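Local atomic coordinates of Exo-beta-1,3-glucanase (Streptomyces sp. SirexAA-E, PDB entry 4PEY), a protein that hydrolyses laminarin and laminarioligosaccharides as a secreted family 55 exo-beta-1,3-glucanase, releasing glucose and laminaribiose. Residues G359-V373 with I387-V401. The protein carries 1 engineered substitution. Sequence-based numbering, arbitrary orientation.
Sequences GDHAANPTSLQDVFV and IVVNSNDTIIDHTWV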
loop_
_atom_site.group_PDB
_atom_site.type_symbol
_atom_site.label_atom_id
_atom_site.label_comp_id
_atom_site.label_asym_id
_atom_site.label_seq_id
_atom_site.Cartn_x
_atom_site.Cartn_y
_atom_site.Cartn_z
ATOM N N GLY A 359 -11.605 16.445 17.078
ATOM C CA GLY A 359 -10.521 17.413 17.018
ATOM C C GLY A 359 -9.778 17.398 15.693
ATOM O O GLY A 359 -9.882 16.453 14.902
ATOM N N ASP A 360 -9.008 18.448 15.434
ATOM C CA ASP A 360 -8.255 18.499 14.192
ATOM C C ASP A 360 -6.783 18.172 14.438
ATOM O O ASP A 360 -6.285 18.330 15.553
ATOM C CB ASP A 360 -8.430 19.867 13.541
ATOM C CG ASP A 360 -9.901 20.216 13.337
ATOM O OD1 ASP A 360 -10.579 19.479 12.586
ATOM O OD2 ASP A 360 -10.386 21.207 13.943
ATOM N N HIS A 361 -6.104 17.681 13.404
ATOM C CA HIS A 361 -4.690 17.325 13.494
ATOM C C HIS A 361 -3.956 17.838 12.263
ATOM O O HIS A 361 -3.128 17.126 11.692
ATOM C CB HIS A 361 -4.497 15.803 13.609
ATOM C CG HIS A 361 -5.283 15.160 14.711
ATOM N ND1 HIS A 361 -4.852 15.141 16.020
ATOM C CD2 HIS A 361 -6.468 14.501 14.698
ATOM C CE1 HIS A 361 -5.736 14.503 16.767
ATOM N NE2 HIS A 361 -6.728 14.103 15.988
ATOM N N ALA A 362 -4.265 19.061 11.837
ATOM C CA ALA A 362 -3.803 19.527 10.528
ATOM C C ALA A 362 -2.294 19.765 10.458
ATOM O O ALA A 362 -1.651 19.421 9.460
ATOM C CB ALA A 362 -4.543 20.789 10.132
ATOM N N ALA A 363 -1.721 20.354 11.501
ATOM C CA ALA A 363 -0.299 20.662 11.461
ATOM C C ALA A 363 0.555 19.395 11.516
ATOM O O ALA A 363 1.622 19.330 10.908
ATOM C CB ALA A 363 0.077 21.608 12.606
ATOM N N ASN A 364 0.078 18.388 12.238
ATOM C CA ASN A 364 0.847 17.172 12.493
ATOM C C ASN A 364 -0.083 15.959 12.479
ATOM O O ASN A 364 -0.462 15.442 13.534
ATOM C CB ASN A 364 1.587 17.285 13.836
ATOM C CG ASN A 364 2.554 16.144 14.073
ATOM O OD1 ASN A 364 2.967 15.464 13.136
ATOM N ND2 ASN A 364 2.932 15.936 15.331
ATOM N N PRO A 365 -0.480 15.519 11.277
ATOM C CA PRO A 365 -1.471 14.447 11.185
ATOM C C PRO A 365 -0.931 13.082 11.551
ATOM O O PRO A 365 0.281 12.869 11.609
ATOM C CB PRO A 365 -1.881 14.474 9.707
ATOM C CG PRO A 365 -0.746 15.112 9.002
ATOM C CD PRO A 365 -0.182 16.114 9.962
ATOM N N THR A 366 -1.847 12.152 11.790
ATOM C CA THR A 366 -1.489 10.745 11.877
ATOM C C THR A 366 -1.512 10.156 10.471
ATOM O O THR A 366 -2.330 10.564 9.634
ATOM C CB THR A 366 -2.447 10.005 12.836
ATOM O OG1 THR A 366 -2.072 10.330 14.180
ATOM C CG2 THR A 366 -2.393 8.479 12.656
ATOM N N SER A 367 -0.592 9.228 10.200
ATOM C CA SER A 367 -0.542 8.577 8.898
ATOM C C SER A 367 -0.450 7.061 8.994
ATOM O O SER A 367 0.103 6.519 9.960
ATOM C CB SER A 367 0.645 9.102 8.078
ATOM O OG SER A 367 1.879 8.954 8.779
ATOM N N LEU A 368 -1.022 6.400 7.986
ATOM C CA LEU A 368 -0.805 4.985 7.704
ATOM C C LEU A 368 -0.044 4.893 6.392
ATOM O O LEU A 368 -0.497 5.437 5.386
ATOM C CB LEU A 368 -2.124 4.215 7.578
ATOM C CG LEU A 368 -3.149 4.263 8.707
ATOM C CD1 LEU A 368 -4.333 3.372 8.343
ATOM C CD2 LEU A 368 -2.533 3.826 10.019
ATOM N N GLN A 369 1.104 4.221 6.398
ATOM C CA GLN A 369 1.925 4.077 5.194
ATOM C C GLN A 369 2.396 2.641 5.023
ATOM O O GLN A 369 2.939 2.068 5.963
ATOM C CB GLN A 369 3.131 5.011 5.255
ATOM C CG GLN A 369 2.754 6.463 5.118
ATOM C CD GLN A 369 3.933 7.381 5.314
ATOM O OE1 GLN A 369 4.483 7.479 6.417
ATOM N NE2 GLN A 369 4.333 8.068 4.244
ATOM N N ASP A 370 2.190 2.061 3.840
ATOM C CA ASP A 370 2.529 0.654 3.626
ATOM C C ASP A 370 1.916 -0.171 4.744
ATOM O O ASP A 370 2.584 -1.000 5.365
ATOM C CB ASP A 370 4.047 0.420 3.569
ATOM C CG ASP A 370 4.718 1.166 2.426
ATOM O OD1 ASP A 370 4.025 1.563 1.465
ATOM O OD2 ASP A 370 5.955 1.345 2.486
ATOM N N VAL A 371 0.646 0.098 5.016
ATOM C CA VAL A 371 -0.140 -0.726 5.909
ATOM C C VAL A 371 -1.028 -1.586 5.024
ATOM O O VAL A 371 -1.793 -1.085 4.186
ATOM C CB VAL A 371 -0.964 0.120 6.894
ATOM C CG1 VAL A 371 -1.961 -0.750 7.656
ATOM C CG2 VAL A 371 -0.022 0.853 7.851
ATOM N N PHE A 372 -0.885 -2.890 5.186
ATOM C CA PHE A 372 -1.603 -3.841 4.357
ATOM C C PHE A 372 -2.524 -4.655 5.246
ATOM O O PHE A 372 -2.191 -4.945 6.396
ATOM C CB PHE A 372 -0.610 -4.728 3.598
ATOM C CG PHE A 372 0.481 -3.942 2.922
ATOM C CD1 PHE A 372 0.162 -2.890 2.074
ATOM C CD2 PHE A 372 1.819 -4.215 3.166
ATOM C CE1 PHE A 372 1.150 -2.136 1.465
ATOM C CE2 PHE A 372 2.818 -3.471 2.550
ATOM C CZ PHE A 372 2.488 -2.428 1.701
ATOM N N VAL A 373 -3.696 -4.996 4.727
ATOM C CA VAL A 373 -4.622 -5.833 5.469
ATOM C C VAL A 373 -4.996 -7.023 4.607
ATOM O O VAL A 373 -5.216 -6.876 3.403
ATOM C CB VAL A 373 -5.885 -5.052 5.891
ATOM C CG1 VAL A 373 -6.854 -5.970 6.645
ATOM C CG2 VAL A 373 -5.491 -3.854 6.754
ATOM N N ILE A 387 -10.461 -1.236 7.993
ATOM C CA ILE A 387 -9.895 -0.008 8.547
ATOM C C ILE A 387 -10.966 1.054 8.721
ATOM O O ILE A 387 -11.677 1.386 7.773
ATOM C CB ILE A 387 -8.767 0.580 7.665
ATOM C CG1 ILE A 387 -7.699 -0.477 7.355
ATOM C CG2 ILE A 387 -8.166 1.824 8.347
ATOM C CD1 ILE A 387 -6.478 0.069 6.577
ATOM N N VAL A 388 -11.086 1.576 9.938
ATOM C CA VAL A 388 -11.972 2.701 10.204
ATOM C C VAL A 388 -11.105 3.914 10.501
ATOM O O VAL A 388 -10.300 3.895 11.447
ATOM C CB VAL A 388 -12.927 2.432 11.386
ATOM C CG1 VAL A 388 -13.801 3.660 11.664
ATOM C CG2 VAL A 388 -13.790 1.210 11.117
ATOM N N VAL A 389 -11.232 4.959 9.679
ATOM C CA VAL A 389 -10.459 6.180 9.915
ATOM C C VAL A 389 -11.371 7.253 10.497
ATOM O O VAL A 389 -12.156 7.877 9.778
ATOM C CB VAL A 389 -9.791 6.706 8.628
ATOM C CG1 VAL A 389 -8.996 7.968 8.923
ATOM C CG2 VAL A 389 -8.891 5.635 8.023
ATOM N N ASN A 390 -11.264 7.450 11.808
ATOM C CA ASN A 390 -12.055 8.446 12.518
ATOM C C ASN A 390 -11.367 9.812 12.596
ATOM O O ASN A 390 -12.021 10.855 12.497
ATOM C CB ASN A 390 -12.361 7.954 13.938
ATOM C CG ASN A 390 -13.333 6.791 13.951
ATOM O OD1 ASN A 390 -14.432 6.889 13.402
ATOM N ND2 ASN A 390 -12.938 5.685 14.576
ATOM N N SER A 391 -10.049 9.809 12.779
ATOM C CA SER A 391 -9.318 11.055 13.040
ATOM C C SER A 391 -9.249 11.994 11.842
ATOM O O SER A 391 -8.879 11.586 10.733
ATOM C CB SER A 391 -7.896 10.755 13.512
ATOM O OG SER A 391 -7.904 10.085 14.762
ATOM N N ASN A 392 -9.597 13.255 12.085
ATOM C CA ASN A 392 -9.471 14.299 11.074
ATOM C C ASN A 392 -8.025 14.444 10.614
ATOM O O ASN A 392 -7.097 14.247 11.408
ATOM C CB ASN A 392 -9.971 15.647 11.613
ATOM C CG ASN A 392 -11.469 15.670 11.857
ATOM O OD1 ASN A 392 -12.197 14.772 11.450
ATOM N ND2 ASN A 392 -11.935 16.711 12.531
ATOM N N ASP A 393 -7.864 14.785 9.334
ATOM C CA ASP A 393 -6.587 15.132 8.697
ATOM C C ASP A 393 -5.651 13.945 8.488
ATOM O O ASP A 393 -4.508 14.123 8.085
ATOM C CB ASP A 393 -5.862 16.236 9.495
ATOM C CG ASP A 393 -6.721 17.475 9.669
ATOM O OD1 ASP A 393 -6.932 18.203 8.666
ATOM O OD2 ASP A 393 -7.213 17.707 10.798
ATOM N N THR A 394 -6.137 12.737 8.746
ATOM C CA THR A 394 -5.316 11.538 8.597
ATOM C C THR A 394 -4.858 11.367 7.148
ATOM O O THR A 394 -5.623 11.633 6.207
ATOM C CB THR A 394 -6.094 10.277 9.060
ATOM O OG1 THR A 394 -6.416 10.411 10.449
ATOM C CG2 THR A 394 -5.285 8.988 8.853
ATOM N N ILE A 395 -3.608 10.936 6.979
ATOM C CA ILE A 395 -3.069 10.607 5.663
ATOM C C ILE A 395 -2.943 9.105 5.509
ATOM O O ILE A 395 -2.326 8.444 6.345
ATOM C CB ILE A 395 -1.673 11.233 5.423
ATOM C CG1 ILE A 395 -1.726 12.755 5.544
ATOM C CG2 ILE A 395 -1.119 10.824 4.050
ATOM C CD1 ILE A 395 -0.350 13.403 5.602
ATOM N N ILE A 396 -3.547 8.567 4.453
ATOM C CA ILE A 396 -3.395 7.164 4.103
ATOM C C ILE A 396 -2.557 7.116 2.837
ATOM O O ILE A 396 -3.060 7.391 1.747
ATOM C CB ILE A 396 -4.751 6.471 3.862
ATOM C CG1 ILE A 396 -5.713 6.747 5.021
ATOM C CG2 ILE A 396 -4.555 4.973 3.646
ATOM C CD1 ILE A 396 -5.245 6.202 6.336
ATOM N N ASP A 397 -1.274 6.812 2.983
ATOM C CA ASP A 397 -0.342 6.890 1.860
ATOM C C ASP A 397 0.235 5.512 1.564
ATOM O O ASP A 397 1.219 5.088 2.171
ATOM C CB ASP A 397 0.749 7.930 2.170
ATOM C CG ASP A 397 1.873 7.933 1.152
ATOM O OD1 ASP A 397 1.587 7.913 -0.065
ATOM O OD2 ASP A 397 3.049 7.966 1.576
ATOM N N HIS A 398 -0.409 4.851 0.601
ATOM C CA HIS A 398 -0.239 3.441 0.215
ATOM C C HIS A 398 -0.806 2.440 1.209
ATOM O O HIS A 398 -0.200 2.117 2.238
ATOM C CB HIS A 398 1.216 3.067 -0.051
ATOM C CG HIS A 398 1.346 1.789 -0.820
ATOM N ND1 HIS A 398 2.438 0.953 -0.721
ATOM C CD2 HIS A 398 0.498 1.205 -1.703
ATOM C CE1 HIS A 398 2.260 -0.089 -1.521
ATOM N NE2 HIS A 398 1.093 0.039 -2.122
ATOM N N THR A 399 -1.993 1.946 0.880
ATOM C CA THR A 399 -2.561 0.817 1.594
ATOM C C THR A 399 -3.090 -0.194 0.578
ATOM O O THR A 399 -3.479 0.173 -0.528
ATOM C CB THR A 399 -3.683 1.259 2.567
ATOM O OG1 THR A 399 -4.073 0.152 3.376
ATOM C CG2 THR A 399 -4.889 1.774 1.827
ATOM N N TRP A 400 -3.035 -1.473 0.947
ATOM C CA TRP A 400 -3.722 -2.539 0.225
ATOM C C TRP A 400 -4.558 -3.261 1.246
ATOM O O TRP A 400 -4.019 -3.888 2.164
ATOM C CB TRP A 400 -2.758 -3.522 -0.444
ATOM C CG TRP A 400 -3.408 -4.574 -1.360
ATOM C CD1 TRP A 400 -4.496 -4.413 -2.179
ATOM C CD2 TRP A 400 -2.970 -5.935 -1.547
ATOM N NE1 TRP A 400 -4.753 -5.589 -2.872
ATOM C CE2 TRP A 400 -3.826 -6.530 -2.502
ATOM C CE3 TRP A 400 -1.926 -6.698 -1.011
ATOM C CZ2 TRP A 400 -3.665 -7.849 -2.927
ATOM C CZ3 TRP A 400 -1.774 -8.019 -1.431
ATOM C CH2 TRP A 400 -2.650 -8.583 -2.365
ATOM N N VAL A 401 -5.871 -3.163 1.084
ATOM C CA VAL A 401 -6.810 -3.784 1.998
ATOM C C VAL A 401 -7.511 -4.849 1.167
ATOM O O VAL A 401 -8.253 -4.532 0.238
ATOM C CB VAL A 401 -7.782 -2.735 2.594
ATOM C CG1 VAL A 401 -8.801 -3.387 3.514
ATOM C CG2 VAL A 401 -6.989 -1.671 3.333
HETATM O O HOH W 1 -10.637 13.886 14.627
HETATM O O HOH W 2 -9.508 19.050 10.368
HETATM O O HOH W 3 -8.766 12.279 16.444
HETATM O O HOH W 4 -4.937 12.487 11.878
#
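Neighbouring coils of a right-handed parallel beta-helix, the fold of family 55 glycoside hydrolases, meet here in register: S367 pairs with I395, L368 with I396, F372 with W400 and V373 with V401. The axes of strands 367-369 and 395-397 are nearly parallel, and L368 N reaches I395 O at 2.9 Å while D397 N returns to L368 O. Both segments turn a corner at matching positions, D370 and H398. There D370 OD1 accepts H398 ND1 at 2.8 Å; the oxygen lies near the imidazole plane, whereas the carboxylate stands perpendicular to it, and D370 OD2 continues to R135 in a salt bridge. The same imidazole receives the F372 edge over one face, an offset edge-to-face pair with planes at 74°. Before the corner Q369 NE2 runs straight (172°) to D397 OD2, which lies in the amide plane of Q369 and accepts on its anti lone pair, the one away from the other oxygen; R178 and Y157 also bind this buried carboxylate. On the opposite face of this strand pair, toward the interior of the coil, L368 CD1 meets I387 CG2 tip to tip at 4.1 Å, and V373 CG2 packs on I387 CD1 at 4.0 Å. At the loop end D393 follows N392 in a type II turn, and with CG anti to its carbonyl carbon (chi1 -56°) its OD2 takes H361 N at 2.8 Å, out of the carboxylate plane. A leucine in place of D393 would probably leave H361 N without its acceptor and cost water 2 one of the two carboxylates it bridges, that of D360 remaining. Beyond the corner W400 approaches E436 and a bound glucose unit, which places this end of the contact beside the substrate site. T399 OG1 donates to V371 O at 2.7 Å, tilted from the carbonyl plane.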